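Local coordinates for 2-keto acid:ferredoxin oxidoreductase subunit alpha (Pyrococcus furiosus, PDB 1YD7), which probably catalyses, as the alpha subunit of a heterotetramer, the ferredoxin-dependent oxidation of 2-oxoglutarate with CoA to succinyl-CoA and carbon dioxide, at residues A[34-40]-A[59-64]. Sequence-based numbering, arbitrary orientation.
Sequences ILAGCRF and YMPLVD
Val63 CG2 lies over one face of the Arg39 guanidinium, 3.7 Å above its plane and near the border of the group rather than over its middle. At the edge, in the guanidinium plane, is Ile34 O. Arg39 NH1 donates to Ile34 O at 3.0 Å in a nearly straight bond on a carbonyl lone pair. The same NH1 reaches Cys38 O at 2.7 Å, this time from above the carbonyl plane. The chain of Arg39 bends at chi2 (-60°), which turns the guanidinium back toward the Cys38 carbonyl and the end of helix 25-36. Arg39 NE makes a weak hydrogen bond to Val63 O, 3.3 Å. A leucine in place of Arg39 would probably leave Cys38 O without its side-chain donor, Ile34 O with Gly37 N alone of the two, and Val63 CG2 without a flat group to lie on. Deeper in, the selenomethionine Met60 sets CE 3.7 Å from Cys38 SG and against the Arg39-Phe40 peptide. Ile34 CD1 packs on Tyr59 CB and meets the ring obliquely; Tyr59 OH is hydrogen-bonded to Glu27. A Schellman motif at Gly37 ends helix 25-36. The contact joins two helix-to-strand turns beside neighbouring parallel strands, 40-43 and 66-69, in the alpha/beta fold of a thiamine diphosphate-binding family domain.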
loop_
_atom_site.group_PDB
_atom_site.type_symbol
_atom_site.label_atom_id
_atom_site.label_comp_id
_atom_site.label_asym_id
_atom_site.label_seq_id
_atom_site.Cartn_x
_atom_site.Cartn_y
_atom_site.Cartn_z
ATOM N N ILE A 34 7.008 0.496 -1.442
ATOM C CA ILE A 34 8.236 -0.041 -2.001
ATOM C C ILE A 34 9.432 0.050 -1.075
ATOM O O ILE A 34 10.222 -0.902 -0.972
ATOM C CB ILE A 34 8.525 0.622 -3.354
ATOM C CG1 ILE A 34 7.502 0.095 -4.367
ATOM C CG2 ILE A 34 9.927 0.354 -3.795
ATOM C CD1 ILE A 34 7.611 0.649 -5.719
ATOM N N LEU A 35 9.601 1.182 -0.408
ATOM C CA LEU A 35 10.689 1.306 0.559
ATOM C C LEU A 35 10.482 0.336 1.724
ATOM O O LEU A 35 11.452 -0.124 2.315
ATOM C CB LEU A 35 10.844 2.757 1.083
ATOM C CG LEU A 35 11.558 3.738 0.129
ATOM C CD1 LEU A 35 11.150 5.176 0.451
ATOM C CD2 LEU A 35 13.088 3.582 0.188
ATOM N N ALA A 36 9.223 0.059 2.060
ATOM C CA ALA A 36 8.896 -0.869 3.146
ATOM C C ALA A 36 9.099 -2.352 2.772
ATOM O O ALA A 36 9.063 -3.204 3.650
ATOM C CB ALA A 36 7.471 -0.660 3.610
ATOM N N GLY A 37 9.275 -2.643 1.487
ATOM C CA GLY A 37 9.624 -3.990 0.999
ATOM C C GLY A 37 8.489 -4.689 0.287
ATOM O O GLY A 37 8.585 -5.864 0.006
ATOM N N CYS A 38 7.402 -3.977 0.001
ATOM C CA CYS A 38 6.327 -4.536 -0.809
ATOM C C CYS A 38 6.853 -4.887 -2.207
ATOM O O CYS A 38 7.447 -4.040 -2.894
ATOM C CB CYS A 38 5.183 -3.551 -0.949
ATOM S SG CYS A 38 3.771 -4.157 -1.857
ATOM N N ARG A 39 6.630 -6.139 -2.602
ATOM C CA ARG A 39 6.992 -6.628 -3.925
ATOM C C ARG A 39 5.838 -7.294 -4.632
ATOM O O ARG A 39 6.000 -7.790 -5.714
ATOM C CB ARG A 39 8.193 -7.556 -3.837
ATOM C CG ARG A 39 9.456 -6.850 -3.380
ATOM C CD ARG A 39 9.843 -5.701 -4.344
ATOM N NE ARG A 39 11.081 -5.011 -3.954
ATOM C CZ ARG A 39 11.169 -3.981 -3.107
ATOM N NH1 ARG A 39 10.103 -3.455 -2.529
ATOM N NH2 ARG A 39 12.349 -3.449 -2.855
ATOM N N PHE A 40 4.647 -7.229 -4.061
ATOM C CA PHE A 40 3.510 -7.749 -4.731
ATOM C C PHE A 40 2.341 -6.806 -4.581
ATOM O O PHE A 40 1.971 -6.461 -3.448
ATOM C CB PHE A 40 3.118 -9.130 -4.142
ATOM C CG PHE A 40 1.994 -9.749 -4.854
ATOM C CD1 PHE A 40 2.228 -10.628 -5.908
ATOM C CD2 PHE A 40 0.692 -9.414 -4.539
ATOM C CE1 PHE A 40 1.158 -11.192 -6.610
ATOM C CE2 PHE A 40 -0.382 -9.951 -5.259
ATOM C CZ PHE A 40 -0.147 -10.851 -6.278
ATOM N N TYR A 59 6.836 1.154 -11.110
ATOM C CA TYR A 59 7.957 0.913 -10.208
ATOM C C TYR A 59 8.261 -0.563 -9.939
ATOM O O TYR A 59 9.424 -0.910 -9.761
ATOM C CB TYR A 59 7.734 1.607 -8.851
ATOM C CG TYR A 59 7.724 3.130 -8.875
ATOM C CD1 TYR A 59 8.548 3.840 -9.751
ATOM C CD2 TYR A 59 6.938 3.852 -7.972
ATOM C CE1 TYR A 59 8.557 5.228 -9.773
ATOM C CE2 TYR A 59 6.954 5.248 -7.958
ATOM C CZ TYR A 59 7.772 5.927 -8.879
ATOM O OH TYR A 59 7.828 7.279 -8.912
HETATM N N MSE A 60 7.226 -1.403 -9.859
HETATM C CA MSE A 60 7.412 -2.807 -9.459
HETATM C C MSE A 60 8.404 -3.573 -10.340
HETATM O O MSE A 60 9.310 -4.195 -9.806
HETATM C CB MSE A 60 6.072 -3.565 -9.398
HETATM C CG MSE A 60 5.290 -3.364 -8.123
HETATM SE SE MSE A 60 6.244 -3.766 -6.423
HETATM C CE MSE A 60 4.639 -4.106 -5.460
ATOM N N PRO A 61 8.244 -3.518 -11.686
ATOM C CA PRO A 61 9.251 -4.193 -12.527
ATOM C C PRO A 61 10.667 -3.735 -12.257
ATOM O O PRO A 61 11.598 -4.524 -12.422
ATOM C CB PRO A 61 8.833 -3.855 -13.969
ATOM C CG PRO A 61 7.372 -3.455 -13.891
ATOM C CD PRO A 61 7.141 -2.926 -12.474
ATOM N N LEU A 62 10.834 -2.488 -11.809
ATOM C CA LEU A 62 12.161 -1.927 -11.604
ATOM C C LEU A 62 12.773 -2.364 -10.287
ATOM O O LEU A 62 13.967 -2.179 -10.071
ATOM C CB LEU A 62 12.121 -0.382 -11.709
ATOM C CG LEU A 62 11.814 0.145 -13.112
ATOM C CD1 LEU A 62 11.343 1.601 -13.122
ATOM C CD2 LEU A 62 13.042 -0.020 -14.015
ATOM N N VAL A 63 11.978 -2.941 -9.390
ATOM C CA VAL A 63 12.539 -3.482 -8.131
ATOM C C VAL A 63 12.346 -5.015 -7.990
ATOM O O VAL A 63 12.490 -5.551 -6.889
ATOM C CB VAL A 63 11.950 -2.747 -6.885
ATOM C CG1 VAL A 63 12.352 -1.262 -6.893
ATOM C CG2 VAL A 63 10.433 -2.862 -6.850
ATOM N N ASP A 64 12.014 -5.693 -9.096
ATOM C CA ASP A 64 11.816 -7.161 -9.122
ATOM C C ASP A 64 10.551 -7.553 -8.356
ATOM O O ASP A 64 10.532 -8.498 -7.583
ATOM C CB ASP A 64 13.051 -7.901 -8.589
ATOM C CG ASP A 64 14.313 -7.577 -9.397
ATOM O OD1 ASP A 64 14.293 -7.784 -10.648
ATOM O OD2 ASP A 64 15.307 -7.088 -8.785
#